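Local coordinates for Serine/threonine-protein phosphatase 2A regulatory subunit B'' subunit alpha (Homo sapiens, PDB 4I5J), which probably modulates the substrate selectivity and catalytic activity of protein phosphatase 2A, as a calcium-binding EF-hand regulatory subunit, at residues R197-D202 / T269-E274; L241-P246 / A263-D268; S147-E152 / Q219-E224; I181-K186 / L273-D278. All coordinates share one frame; numbering follows the deposited sequence.

Interaction 1: R197-D202 / T269-E274. With CA (calcium ion), chain B.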
loop_
_atom_site.group_PDB
_atom_site.type_symbol
_atom_site.label_atom_id
_atom_site.label_comp_id
_atom_site.label_asym_id
_atom_site.label_seq_id
_atom_site.Cartn_x
_atom_site.Cartn_y
_atom_site.Cartn_z
ATOM N N ARG A 197 -1.899 -10.602 0.759
ATOM C CA ARG A 197 -0.822 -11.164 1.572
ATOM C C ARG A 197 -1.201 -11.181 3.055
ATOM O O ARG A 197 -0.753 -12.049 3.819
ATOM C CB ARG A 197 0.436 -10.309 1.413
ATOM C CG ARG A 197 1.240 -10.613 0.188
ATOM C CD ARG A 197 2.133 -9.437 -0.185
ATOM N NE ARG A 197 3.006 -9.831 -1.279
ATOM C CZ ARG A 197 4.313 -10.015 -1.149
ATOM N NH1 ARG A 197 4.904 -9.802 0.027
ATOM N NH2 ARG A 197 5.026 -10.381 -2.205
ATOM N N CYS A 198 -1.989 -10.192 3.484
ATOM C CA CYS A 198 -2.421 -10.188 4.886
ATOM C C CYS A 198 -3.437 -11.299 5.147
ATOM O O CYS A 198 -3.389 -11.948 6.188
ATOM C CB CYS A 198 -3.027 -8.847 5.285
ATOM S SG CYS A 198 -1.835 -7.527 5.346
ATOM N N MET A 199 -4.348 -11.517 4.202
ATOM C CA MET A 199 -5.358 -12.571 4.351
ATOM C C MET A 199 -4.808 -13.969 4.129
ATOM O O MET A 199 -5.340 -14.943 4.672
ATOM C CB MET A 199 -6.553 -12.334 3.429
ATOM C CG MET A 199 -7.378 -11.112 3.836
ATOM S SD MET A 199 -8.989 -11.065 3.018
ATOM C CE MET A 199 -9.750 -12.501 3.814
ATOM N N ASP A 200 -3.742 -14.078 3.344
ATOM C CA ASP A 200 -3.143 -15.386 3.100
ATOM C C ASP A 200 -2.326 -15.816 4.312
ATOM O O ASP A 200 -1.098 -15.836 4.263
ATOM C CB ASP A 200 -2.271 -15.355 1.842
ATOM C CG ASP A 200 -1.777 -16.733 1.439
ATOM O OD1 ASP A 200 -2.239 -17.726 2.022
ATOM O OD2 ASP A 200 -0.923 -16.825 0.537
ATOM N N VAL A 201 -3.017 -16.157 5.396
ATOM C CA VAL A 201 -2.353 -16.458 6.658
ATOM C C VAL A 201 -1.180 -17.433 6.529
ATOM O O VAL A 201 -0.087 -17.149 7.017
ATOM C CB VAL A 201 -3.337 -17.009 7.682
ATOM C CG1 VAL A 201 -2.602 -17.397 8.979
ATOM C CG2 VAL A 201 -4.442 -16.001 7.954
ATOM N N ASP A 202 -1.395 -18.568 5.866
ATOM C CA ASP A 202 -0.348 -19.592 5.773
ATOM C C ASP A 202 0.629 -19.323 4.631
ATOM O O ASP A 202 1.590 -20.054 4.441
ATOM C CB ASP A 202 -0.951 -21.005 5.656
ATOM C CG ASP A 202 -1.807 -21.191 4.399
ATOM O OD1 ASP A 202 -1.709 -20.374 3.464
ATOM O OD2 ASP A 202 -2.603 -22.158 4.346
ATOM N N THR A 269 -15.629 -6.785 3.630
ATOM C CA THR A 269 -16.500 -7.789 4.193
ATOM C C THR A 269 -15.758 -8.600 5.252
ATOM O O THR A 269 -16.342 -8.976 6.253
ATOM C CB THR A 269 -17.019 -8.700 3.069
ATOM O OG1 THR A 269 -17.782 -7.916 2.143
ATOM C CG2 THR A 269 -17.875 -9.819 3.608
ATOM N N PHE A 270 -14.463 -8.843 5.051
ATOM C CA PHE A 270 -13.678 -9.643 6.006
ATOM C C PHE A 270 -12.915 -8.904 7.093
ATOM O O PHE A 270 -12.520 -9.521 8.095
ATOM C CB PHE A 270 -12.735 -10.606 5.280
ATOM C CG PHE A 270 -13.456 -11.721 4.590
ATOM C CD1 PHE A 270 -13.582 -11.743 3.208
ATOM C CD2 PHE A 270 -14.062 -12.726 5.335
ATOM C CE1 PHE A 270 -14.275 -12.763 2.583
ATOM C CE2 PHE A 270 -14.766 -13.737 4.722
ATOM C CZ PHE A 270 -14.870 -13.764 3.342
ATOM N N PHE A 271 -12.677 -7.605 6.919
ATOM C CA PHE A 271 -11.895 -6.912 7.937
ATOM C C PHE A 271 -12.106 -5.403 8.103
ATOM O O PHE A 271 -11.362 -4.765 8.842
ATOM C CB PHE A 271 -10.404 -7.256 7.824
ATOM C CG PHE A 271 -9.769 -6.852 6.519
ATOM C CD1 PHE A 271 -9.449 -5.524 6.272
ATOM C CD2 PHE A 271 -9.448 -7.800 5.565
ATOM C CE1 PHE A 271 -8.849 -5.150 5.090
ATOM C CE2 PHE A 271 -8.851 -7.433 4.379
ATOM C CZ PHE A 271 -8.551 -6.099 4.141
ATOM N N ASN A 272 -13.116 -4.843 7.438
ATOM C CA ASN A 272 -13.520 -3.445 7.669
ATOM C C ASN A 272 -15.028 -3.415 7.965
ATOM O O ASN A 272 -15.850 -3.171 7.074
ATOM C CB ASN A 272 -13.134 -2.540 6.481
ATOM C CG ASN A 272 -13.268 -1.036 6.793
ATOM O OD1 ASN A 272 -14.233 -0.593 7.421
ATOM N ND2 ASN A 272 -12.296 -0.250 6.333
ATOM N N LEU A 273 -15.377 -3.701 9.218
ATOM C CA LEU A 273 -16.775 -3.902 9.627
ATOM C C LEU A 273 -17.639 -2.709 9.285
ATOM O O LEU A 273 -18.779 -2.872 8.876
ATOM C CB LEU A 273 -16.862 -4.162 11.135
ATOM C CG LEU A 273 -18.223 -4.512 11.753
ATOM C CD1 LEU A 273 -18.822 -5.750 11.086
ATOM C CD2 LEU A 273 -18.094 -4.729 13.268
ATOM N N GLU A 274 -17.079 -1.514 9.469
ATOM C CA GLU A 274 -17.750 -0.252 9.173
ATOM C C GLU A 274 -18.100 -0.115 7.698
ATOM O O GLU A 274 -19.239 0.190 7.350
ATOM C CB GLU A 274 -16.858 0.929 9.575
ATOM C CG GLU A 274 -16.857 1.282 11.058
ATOM C CD GLU A 274 -16.078 2.565 11.340
ATOM O OE1 GLU A 274 -14.961 2.710 10.793
ATOM O OE2 GLU A 274 -16.584 3.431 12.094
HETATM CA CA CA B . -3.559 -19.560 2.313
HETATM O O HOH W 1 -4.448 -21.790 2.600
#

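Interaction 2: L241-P246 / A263-D268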
loop_
_atom_site.group_PDB
_atom_site.type_symbol
_atom_site.label_atom_id
_atom_site.label_comp_id
_atom_site.label_asym_id
_atom_site.label_seq_id
_atom_site.Cartn_x
_atom_site.Cartn_y
_atom_site.Cartn_z
ATOM N N LEU A 241 -18.399 -15.848 -2.807
ATOM C CA LEU A 241 -18.003 -16.672 -3.933
ATOM C C LEU A 241 -18.742 -16.223 -5.178
ATOM O O LEU A 241 -18.157 -16.160 -6.259
ATOM C CB LEU A 241 -18.251 -18.148 -3.652
ATOM C CG LEU A 241 -17.267 -18.834 -2.707
ATOM C CD1 LEU A 241 -17.718 -20.313 -2.477
ATOM C CD2 LEU A 241 -15.847 -18.740 -3.273
ATOM N N ASP A 242 -20.024 -15.901 -5.032
ATOM C CA ASP A 242 -20.782 -15.356 -6.151
ATOM C C ASP A 242 -20.180 -14.010 -6.549
ATOM O O ASP A 242 -20.128 -13.660 -7.732
ATOM C CB ASP A 242 -22.258 -15.218 -5.790
ATOM C CG ASP A 242 -22.916 -16.565 -5.502
ATOM O OD1 ASP A 242 -22.401 -17.608 -5.977
ATOM O OD2 ASP A 242 -23.953 -16.586 -4.801
ATOM N N LEU A 243 -19.684 -13.269 -5.564
ATOM C CA LEU A 243 -19.069 -11.982 -5.854
ATOM C C LEU A 243 -17.801 -12.133 -6.690
ATOM O O LEU A 243 -17.631 -11.437 -7.692
ATOM C CB LEU A 243 -18.756 -11.232 -4.566
ATOM C CG LEU A 243 -18.128 -9.852 -4.764
ATOM C CD1 LEU A 243 -19.044 -8.969 -5.598
ATOM C CD2 LEU A 243 -17.843 -9.214 -3.417
ATOM N N VAL A 244 -16.929 -13.058 -6.285
ATOM C CA VAL A 244 -15.577 -13.147 -6.839
ATOM C C VAL A 244 -15.488 -14.096 -8.040
ATOM O O VAL A 244 -14.639 -13.921 -8.923
ATOM C CB VAL A 244 -14.555 -13.547 -5.727
ATOM C CG1 VAL A 244 -13.193 -13.929 -6.299
ATOM C CG2 VAL A 244 -14.387 -12.411 -4.733
ATOM N N LYS A 245 -16.385 -15.075 -8.087
ATOM C CA LYS A 245 -16.320 -16.157 -9.077
ATOM C C LYS A 245 -14.910 -16.723 -9.264
ATOM O O LYS A 245 -14.371 -16.704 -10.371
ATOM C CB LYS A 245 -16.849 -15.697 -10.441
ATOM C CG LYS A 245 -18.089 -14.798 -10.403
ATOM C CD LYS A 245 -19.365 -15.596 -10.328
ATOM C CE LYS A 245 -20.555 -14.751 -10.769
ATOM N NZ LYS A 245 -20.670 -13.521 -9.955
ATOM N N PRO A 246 -14.305 -17.248 -8.194
ATOM C CA PRO A 246 -12.951 -17.774 -8.381
ATOM C C PRO A 246 -12.936 -19.065 -9.201
ATOM O O PRO A 246 -13.949 -19.757 -9.283
ATOM C CB PRO A 246 -12.502 -18.063 -6.950
ATOM C CG PRO A 246 -13.760 -18.402 -6.239
ATOM C CD PRO A 246 -14.816 -17.499 -6.835
ATOM N N ALA A 263 -12.552 -6.652 -5.527
ATOM C CA ALA A 263 -11.697 -7.056 -4.417
ATOM C C ALA A 263 -11.927 -6.219 -3.166
ATOM O O ALA A 263 -11.854 -6.731 -2.051
ATOM C CB ALA A 263 -10.237 -7.005 -4.827
ATOM N N HIS A 264 -12.224 -4.935 -3.351
ATOM C CA HIS A 264 -12.379 -4.031 -2.219
ATOM C C HIS A 264 -13.593 -4.382 -1.378
ATOM O O HIS A 264 -13.579 -4.223 -0.156
ATOM C CB HIS A 264 -12.445 -2.567 -2.682
ATOM C CG HIS A 264 -13.555 -2.280 -3.642
ATOM N ND1 HIS A 264 -13.519 -2.684 -4.962
ATOM C CD2 HIS A 264 -14.723 -1.616 -3.485
ATOM C CE1 HIS A 264 -14.623 -2.292 -5.571
ATOM N NE2 HIS A 264 -15.372 -1.644 -4.696
ATOM N N ILE A 265 -14.641 -4.862 -2.034
ATOM C CA ILE A 265 -15.838 -5.286 -1.325
ATOM C C ILE A 265 -15.559 -6.540 -0.516
ATOM O O ILE A 265 -15.890 -6.608 0.672
ATOM C CB ILE A 265 -16.990 -5.532 -2.292
ATOM C CG1 ILE A 265 -17.413 -4.202 -2.922
ATOM C CG2 ILE A 265 -18.152 -6.158 -1.572
ATOM C CD1 ILE A 265 -18.593 -4.338 -3.861
ATOM N N PHE A 266 -14.953 -7.526 -1.173
ATOM C CA PHE A 266 -14.468 -8.752 -0.534
ATOM C C PHE A 266 -13.667 -8.405 0.728
ATOM O O PHE A 266 -14.009 -8.813 1.840
ATOM C CB PHE A 266 -13.583 -9.496 -1.541
ATOM C CG PHE A 266 -13.055 -10.830 -1.057
ATOM C CD1 PHE A 266 -13.831 -11.972 -1.133
ATOM C CD2 PHE A 266 -11.764 -10.945 -0.581
ATOM C CE1 PHE A 266 -13.338 -13.195 -0.717
ATOM C CE2 PHE A 266 -11.268 -12.171 -0.163
ATOM C CZ PHE A 266 -12.050 -13.288 -0.230
ATOM N N TYR A 267 -12.640 -7.584 0.561
ATOM C CA TYR A 267 -11.794 -7.178 1.686
ATOM C C TYR A 267 -12.540 -6.498 2.857
ATOM O O TYR A 267 -12.337 -6.848 4.026
ATOM C CB TYR A 267 -10.637 -6.298 1.179
ATOM C CG TYR A 267 -9.626 -7.056 0.326
ATOM C CD1 TYR A 267 -9.008 -6.450 -0.756
ATOM C CD2 TYR A 267 -9.278 -8.372 0.622
ATOM C CE1 TYR A 267 -8.087 -7.122 -1.521
ATOM C CE2 TYR A 267 -8.350 -9.061 -0.146
ATOM C CZ TYR A 267 -7.764 -8.435 -1.219
ATOM O OH TYR A 267 -6.831 -9.099 -1.989
ATOM N N ASP A 268 -13.387 -5.525 2.558
ATOM C CA ASP A 268 -14.184 -4.866 3.599
ATOM C C ASP A 268 -15.027 -5.867 4.371
ATOM O O ASP A 268 -15.128 -5.814 5.597
ATOM C CB ASP A 268 -15.097 -3.796 2.985
ATOM C CG ASP A 268 -14.322 -2.617 2.429
ATOM O OD1 ASP A 268 -13.180 -2.363 2.893
ATOM O OD2 ASP A 268 -14.859 -1.941 1.525
#

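Interaction 3: S147-E152 / Q219-E224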
loop_
_atom_site.group_PDB
_atom_site.type_symbol
_atom_site.label_atom_id
_atom_site.label_comp_id
_atom_site.label_asym_id
_atom_site.label_seq_id
_atom_site.Cartn_x
_atom_site.Cartn_y
_atom_site.Cartn_z
ATOM N N SER A 147 -9.854 -4.637 11.503
ATOM C CA SER A 147 -9.978 -5.645 12.554
ATOM C C SER A 147 -8.642 -5.959 13.204
ATOM O O SER A 147 -7.595 -5.862 12.556
ATOM C CB SER A 147 -10.584 -6.935 11.978
ATOM O OG SER A 147 -9.635 -7.676 11.220
ATOM N N SER A 148 -8.662 -6.373 14.467
ATOM C CA SER A 148 -7.414 -6.711 15.141
ATOM C C SER A 148 -6.671 -7.856 14.451
ATOM O O SER A 148 -5.443 -7.987 14.583
ATOM C CB SER A 148 -7.663 -7.081 16.596
ATOM O OG SER A 148 -7.997 -8.450 16.708
ATOM N N ARG A 149 -7.410 -8.705 13.742
ATOM C CA ARG A 149 -6.781 -9.838 13.088
ATOM C C ARG A 149 -6.043 -9.430 11.809
ATOM O O ARG A 149 -4.942 -9.906 11.547
ATOM C CB ARG A 149 -7.786 -10.968 12.840
ATOM C CG ARG A 149 -7.978 -11.832 14.086
ATOM C CD ARG A 149 -9.176 -12.806 13.990
ATOM N NE ARG A 149 -9.302 -13.546 15.248
ATOM C CZ ARG A 149 -10.182 -14.513 15.485
ATOM N NH1 ARG A 149 -11.040 -14.887 14.551
ATOM N NH2 ARG A 149 -10.192 -15.113 16.664
ATOM N N ILE A 150 -6.638 -8.546 11.022
ATOM C CA ILE A 150 -5.924 -8.025 9.863
ATOM C C ILE A 150 -4.707 -7.176 10.314
ATOM O O ILE A 150 -3.636 -7.282 9.736
ATOM C CB ILE A 150 -6.869 -7.262 8.895
ATOM C CG1 ILE A 150 -6.346 -7.354 7.464
ATOM C CG2 ILE A 150 -7.144 -5.819 9.383
ATOM C CD1 ILE A 150 -6.411 -8.797 6.876
ATOM N N ILE A 151 -4.853 -6.406 11.386
ATOM C CA ILE A 151 -3.748 -5.566 11.871
ATOM C C ILE A 151 -2.589 -6.440 12.352
ATOM O O ILE A 151 -1.427 -6.184 12.039
ATOM C CB ILE A 151 -4.198 -4.607 13.005
ATOM C CG1 ILE A 151 -5.263 -3.616 12.504
ATOM C CG2 ILE A 151 -3.005 -3.877 13.607
ATOM C CD1 ILE A 151 -4.817 -2.691 11.410
ATOM N N GLU A 152 -2.918 -7.495 13.085
ATOM C CA GLU A 152 -1.929 -8.481 13.501
ATOM C C GLU A 152 -1.214 -9.054 12.280
ATOM O O GLU A 152 0.004 -9.260 12.297
ATOM C CB GLU A 152 -2.604 -9.590 14.326
ATOM C CG GLU A 152 -1.677 -10.661 14.860
ATOM C CD GLU A 152 -2.389 -11.597 15.837
ATOM O OE1 GLU A 152 -3.584 -11.360 16.137
ATOM O OE2 GLU A 152 -1.756 -12.569 16.305
ATOM N N GLN A 219 -15.163 -10.510 13.028
ATOM C CA GLN A 219 -16.260 -9.599 12.690
ATOM C C GLN A 219 -17.532 -10.141 13.345
ATOM O O GLN A 219 -18.426 -9.379 13.728
ATOM C CB GLN A 219 -16.482 -9.532 11.173
ATOM C CG GLN A 219 -15.254 -9.283 10.332
ATOM C CD GLN A 219 -14.899 -7.807 10.246
ATOM O OE1 GLN A 219 -14.206 -7.277 11.119
ATOM N NE2 GLN A 219 -15.365 -7.134 9.183
ATOM N N CYS A 220 -17.623 -11.464 13.473
ATOM C CA CYS A 220 -18.764 -12.016 14.204
ATOM C C CYS A 220 -18.676 -11.711 15.711
ATOM O O CYS A 220 -19.626 -11.176 16.288
ATOM C CB CYS A 220 -18.964 -13.501 13.920
ATOM S SG CYS A 220 -19.481 -13.817 12.197
ATOM N N GLU A 221 -17.531 -12.020 16.329
ATOM C CA GLU A 221 -17.290 -11.670 17.728
ATOM C C GLU A 221 -17.567 -10.189 17.984
ATOM O O GLU A 221 -18.008 -9.821 19.067
ATOM C CB GLU A 221 -15.854 -12.001 18.150
ATOM C CG GLU A 221 -15.560 -13.474 18.380
ATOM C CD GLU A 221 -14.090 -13.722 18.705
ATOM O OE1 GLU A 221 -13.358 -12.739 18.981
ATOM O OE2 GLU A 221 -13.664 -14.896 18.671
ATOM N N ARG A 222 -17.315 -9.351 16.980
ATOM C CA ARG A 222 -17.597 -7.914 17.071
ATOM C C ARG A 222 -19.099 -7.673 17.021
ATOM O O ARG A 222 -19.689 -7.182 17.986
ATOM C CB ARG A 222 -16.932 -7.145 15.924
ATOM C CG ARG A 222 -15.552 -6.546 16.223
ATOM C CD ARG A 222 -14.948 -5.950 14.942
ATOM N NE ARG A 222 -13.874 -4.986 15.177
ATOM C CZ ARG A 222 -13.244 -4.324 14.206
ATOM N NH1 ARG A 222 -13.582 -4.536 12.944
ATOM N NH2 ARG A 222 -12.280 -3.458 14.489
ATOM N N MET A 223 -19.706 -8.010 15.888
ATOM C CA MET A 223 -21.151 -7.868 15.699
ATOM C C MET A 223 -21.980 -8.361 16.887
ATOM O O MET A 223 -22.890 -7.665 17.344
ATOM C CB MET A 223 -21.587 -8.592 14.428
ATOM C CG MET A 223 -21.442 -7.757 13.179
ATOM S SD MET A 223 -21.497 -8.794 11.719
ATOM C CE MET A 223 -22.099 -7.615 10.507
ATOM N N GLU A 224 -21.648 -9.555 17.378
ATOM C CA GLU A 224 -22.321 -10.157 18.528
ATOM C C GLU A 224 -22.179 -9.291 19.776
ATOM O O GLU A 224 -23.093 -9.211 20.594
ATOM C CB GLU A 224 -21.781 -11.568 18.803
ATOM C CG GLU A 224 -22.196 -12.622 17.775
ATOM C CD GLU A 224 -21.560 -13.985 18.027
ATOM O OE1 GLU A 224 -20.689 -14.082 18.918
ATOM O OE2 GLU A 224 -21.933 -14.959 17.336
#

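Interaction 4: I181-K186 / L273-D278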
loop_
_atom_site.group_PDB
_atom_site.type_symbol
_atom_site.label_atom_id
_atom_site.label_comp_id
_atom_site.label_asym_id
_atom_site.label_seq_id
_atom_site.Cartn_x
_atom_site.Cartn_y
_atom_site.Cartn_z
ATOM N N ILE A 181 -1.828 4.110 1.932
ATOM C CA ILE A 181 -2.278 4.105 0.541
ATOM C C ILE A 181 -3.197 2.915 0.265
ATOM O O ILE A 181 -4.211 3.033 -0.436
ATOM C CB ILE A 181 -1.087 4.120 -0.433
ATOM C CG1 ILE A 181 -0.282 5.410 -0.235
ATOM C CG2 ILE A 181 -1.572 4.015 -1.883
ATOM C CD1 ILE A 181 0.993 5.476 -1.053
ATOM N N SER A 182 -2.863 1.770 0.858
ATOM C CA SER A 182 -3.604 0.545 0.601
ATOM C C SER A 182 -4.938 0.538 1.325
ATOM O O SER A 182 -5.907 -0.064 0.856
ATOM C CB SER A 182 -2.760 -0.658 1.019
ATOM O OG SER A 182 -1.597 -0.711 0.199
ATOM N N GLU A 183 -4.986 1.200 2.481
ATOM C CA GLU A 183 -6.208 1.224 3.266
ATOM C C GLU A 183 -7.232 2.154 2.608
ATOM O O GLU A 183 -8.431 1.865 2.571
ATOM C CB GLU A 183 -5.907 1.634 4.708
ATOM C CG GLU A 183 -7.011 1.290 5.704
ATOM C CD GLU A 183 -7.969 2.440 5.898
ATOM O OE1 GLU A 183 -8.956 2.271 6.647
ATOM O OE2 GLU A 183 -7.728 3.517 5.306
ATOM N N GLU A 184 -6.745 3.242 2.033
ATOM C CA GLU A 184 -7.626 4.218 1.409
ATOM C C GLU A 184 -8.049 3.850 -0.005
ATOM O O GLU A 184 -9.137 4.220 -0.437
ATOM C CB GLU A 184 -6.964 5.594 1.425
ATOM C CG GLU A 184 -6.576 6.013 2.834
ATOM C CD GLU A 184 -6.263 7.494 2.961
ATOM O OE1 GLU A 184 -5.781 8.097 1.969
ATOM O OE2 GLU A 184 -6.503 8.053 4.059
ATOM N N ASP A 185 -7.189 3.128 -0.721
ATOM C CA ASP A 185 -7.467 2.767 -2.109
ATOM C C ASP A 185 -7.353 1.262 -2.348
ATOM O O ASP A 185 -6.272 0.769 -2.642
ATOM C CB ASP A 185 -6.480 3.494 -3.026
ATOM C CG ASP A 185 -6.687 3.153 -4.492
ATOM O OD1 ASP A 185 -7.738 2.546 -4.825
ATOM O OD2 ASP A 185 -5.802 3.507 -5.313
ATOM N N LYS A 186 -8.451 0.522 -2.254
ATOM C CA LYS A 186 -8.361 -0.913 -2.512
ATOM C C LYS A 186 -8.644 -1.255 -3.976
ATOM O O LYS A 186 -9.060 -2.373 -4.279
ATOM C CB LYS A 186 -9.280 -1.725 -1.579
ATOM C CG LYS A 186 -8.884 -1.722 -0.112
ATOM C CD LYS A 186 -9.813 -2.565 0.732
ATOM C CE LYS A 186 -9.566 -2.365 2.229
ATOM N NZ LYS A 186 -9.841 -0.958 2.731
ATOM N N LEU A 273 -15.377 -3.701 9.218
ATOM C CA LEU A 273 -16.775 -3.902 9.627
ATOM C C LEU A 273 -17.639 -2.709 9.285
ATOM O O LEU A 273 -18.779 -2.872 8.876
ATOM C CB LEU A 273 -16.862 -4.162 11.135
ATOM C CG LEU A 273 -18.223 -4.512 11.753
ATOM C CD1 LEU A 273 -18.822 -5.750 11.086
ATOM C CD2 LEU A 273 -18.094 -4.729 13.268
ATOM N N GLU A 274 -17.079 -1.514 9.469
ATOM C CA GLU A 274 -17.750 -0.252 9.173
ATOM C C GLU A 274 -18.100 -0.115 7.698
ATOM O O GLU A 274 -19.239 0.190 7.350
ATOM C CB GLU A 274 -16.858 0.929 9.575
ATOM C CG GLU A 274 -16.857 1.282 11.058
ATOM C CD GLU A 274 -16.078 2.565 11.340
ATOM O OE1 GLU A 274 -14.961 2.710 10.793
ATOM O OE2 GLU A 274 -16.584 3.431 12.094
ATOM N N LYS A 275 -17.112 -0.313 6.831
ATOM C CA LYS A 275 -17.332 -0.249 5.385
ATOM C C LYS A 275 -18.192 -1.416 4.886
ATOM O O LYS A 275 -18.708 -1.370 3.771
ATOM C CB LYS A 275 -15.999 -0.212 4.613
ATOM C CG LYS A 275 -15.221 1.096 4.692
ATOM C CD LYS A 275 -13.975 1.068 3.789
ATOM C CE LYS A 275 -13.233 2.423 3.785
ATOM N NZ LYS A 275 -11.838 2.355 3.228
ATOM N N TYR A 276 -18.332 -2.461 5.700
ATOM C CA TYR A 276 -19.182 -3.595 5.331
ATOM C C TYR A 276 -20.650 -3.249 5.533
ATOM O O TYR A 276 -21.456 -3.367 4.610
ATOM C CB TYR A 276 -18.831 -4.859 6.126
ATOM C CG TYR A 276 -19.821 -6.001 5.932
ATOM C CD1 TYR A 276 -20.149 -6.457 4.661
ATOM C CD2 TYR A 276 -20.415 -6.632 7.024
ATOM C CE1 TYR A 276 -21.048 -7.505 4.479
ATOM C CE2 TYR A 276 -21.310 -7.683 6.854
ATOM C CZ TYR A 276 -21.624 -8.116 5.578
ATOM O OH TYR A 276 -22.518 -9.160 5.393
ATOM N N LEU A 277 -20.983 -2.820 6.749
ATOM C CA LEU A 277 -22.336 -2.391 7.090
ATOM C C LEU A 277 -22.808 -1.269 6.174
ATOM O O LEU A 277 -24.004 -1.089 5.971
ATOM C CB LEU A 277 -22.398 -1.947 8.552
ATOM C CG LEU A 277 -21.779 -2.955 9.526
ATOM C CD1 LEU A 277 -21.877 -2.496 10.976
ATOM C CD2 LEU A 277 -22.416 -4.317 9.341
ATOM N N ASP A 278 -21.865 -0.529 5.603
ATOM C CA ASP A 278 -22.193 0.565 4.697
ATOM C C ASP A 278 -22.510 0.042 3.299
ATOM O O ASP A 278 -22.759 0.811 2.372
ATOM C CB ASP A 278 -21.049 1.583 4.649
ATOM C CG ASP A 278 -21.436 2.868 3.938
ATOM O OD1 ASP A 278 -21.123 3.000 2.736
ATOM O OD2 ASP A 278 -22.058 3.741 4.581
#

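Interaction 1: R197-D202 / T269-E274
F270 meets the M199 side chain first: F270 CB lies 3.8 Å from M199 CE, and the two side chains cross at about a right angle. The methyl also approaches the start of the ring, though obliquely. At F271 the contact moves from methyl to sulfur. M199 SD stands 3.9 Å from F271 CE2; seen from the ring centroid it is 88° off the normal, so the sulfur sits at the ring edge, in plane, as a Met-aromatic contact. M199 spans both rings because its chain bends at the last torsion (chi3 68°), turning the methyl toward F270 while SD stays beside F271. N272 then caps the helix that begins at L273. One residue beyond M199 the helix gives way to a calcium loop: D200 OD1 and D202 OD1 each bind the calcium ion at 2.3 Å, and D202 OD2 accepts from a calcium-bound water. D204, backbone V206 O and E211 complete the site; M199 ends helix 189-199, the entering helix of this EF-hand.

Interaction 2: L241-P246 / A263-D268
L243 and I265 cross at about a right angle in a helix-helix packing between two helices that follow the calcium-binding EF-hand in the chain, the C-terminal end of helix 233-244 lying against the start of helix 263-271. The evidence for this pairing is the spacing of the backbones, with L243 CA 7.7 Å from F266 CA. The contact itself is wholly apolar. From L243 it is the CD2 branch that touches, 3.6 Å from I265 CG2. With CG anti to the backbone N (chi1 -179°), the leucine extends across to the isoleucine and brings the same methyl close to the backbone at F266. V244 and F266 make a second, slanted pair: V244 CG2 is 3.7 Å from F266 CD1, an approach that is neither cleanly over the ring face nor at its edge. F266 is also held edge-to-face against F270, while L257 of helix 254-260 touches both V244 and F266. The valine and the phenylalanine are buried, whereas L243 and I265 are partly exposed. Just past V244 the helix stops: K245 takes a positive phi of 44°, yet K245 N still donates to L241 O at 2.8 Å.

Interaction 3: S147-E152 / Q219-E224
S147 meets helix 209-226 through its carbon atoms. S147 CB is 3.7 Å from Q219 OE1, and S147 CA lies over one face of the R222 guanidinium, 3.7 Å from R222 NH2. A weak hydrogen bond, R222 NH1 to Q219 OE1 at 3.4 Å, links the two partners. The serine hydroxyl has another task: chi1 of 76° turns OG back to accept from I150 N at 3.1 Å, a nearly straight N-cap bond (168°) that starts helix 148-154. R149 sends an extended chain across E221, its NH2 4.0 Å from E221 OE2. The two planes are 66° apart and the oxygen lies well out of the guanidinium plane, so this is attraction between charges only. R149 has firmer partners in the E217 carboxylate, by a salt bridge, and Y214, through the backbone oxygen and a cation-pi contact. Around the pair, L273 of helix 273-277 packs on R222, F271 forms a backbone hydrogen bond with S147, and I151 turns to helix 135-138.

Interaction 4: I181-K186 / L273-D278
The C-terminal end of helix 173-184 is where two lysines converge on one carbonyl: K186, just past the helix, and K275, from helix 273-277. K186 NZ gives E183 O a weak hydrogen bond at 3.2 Å. K275 NZ comes to 3.5 Å from E183 O, close but without forming a hydrogen bond. The lysines reach toward each other tip to tip, K186 NZ and K275 NZ being 3.9 Å apart. K275 gets there with a chain extended all the way beyond CG, whereas K186 bends at its final torsion (chi4 64°), which turns its amine back to the helix end. Helix 173-184 follows strand 170-171, which pairs with strand 133-134; this order is consistent with the exiting helix of the second hand of an EF-hand pair, here approached by the short C-terminal helix. The partial negative charge of a helix C-terminus would probably ease the gathering of two ammonium groups. D268 adds a long, weak ion pair to K186. The E183 carboxylate may add some attraction at longer range, with E183 OE1 4.5 Å from K275 NZ, beyond a salt bridge; this buried oxygen has no hydrogen-bonding partner in the model.

In the fold
Interactions 1 and 2 are apolar and use successive turns of helix 263-271, joining where M199 SD packs 3.6 Å from Y267 CD2; interaction 1, which carries a calcium loop at its end, is buried, interaction 2 only partly so. Interaction 3 combines serine carbons packed on polar side-chain ends with one long charge pair and reaches the surface at E221. Interaction 4 is an approach of charged groups, an exposed lysine meeting buried partners. The segment 269-274 ties them together: interaction 1 shares its L273 and E274 with interaction 4, and F271 CD2 packs 3.5 Å from I150 CD1 of interaction 3. K186 connects interactions 4 and 2 by packing on H264 and Y267.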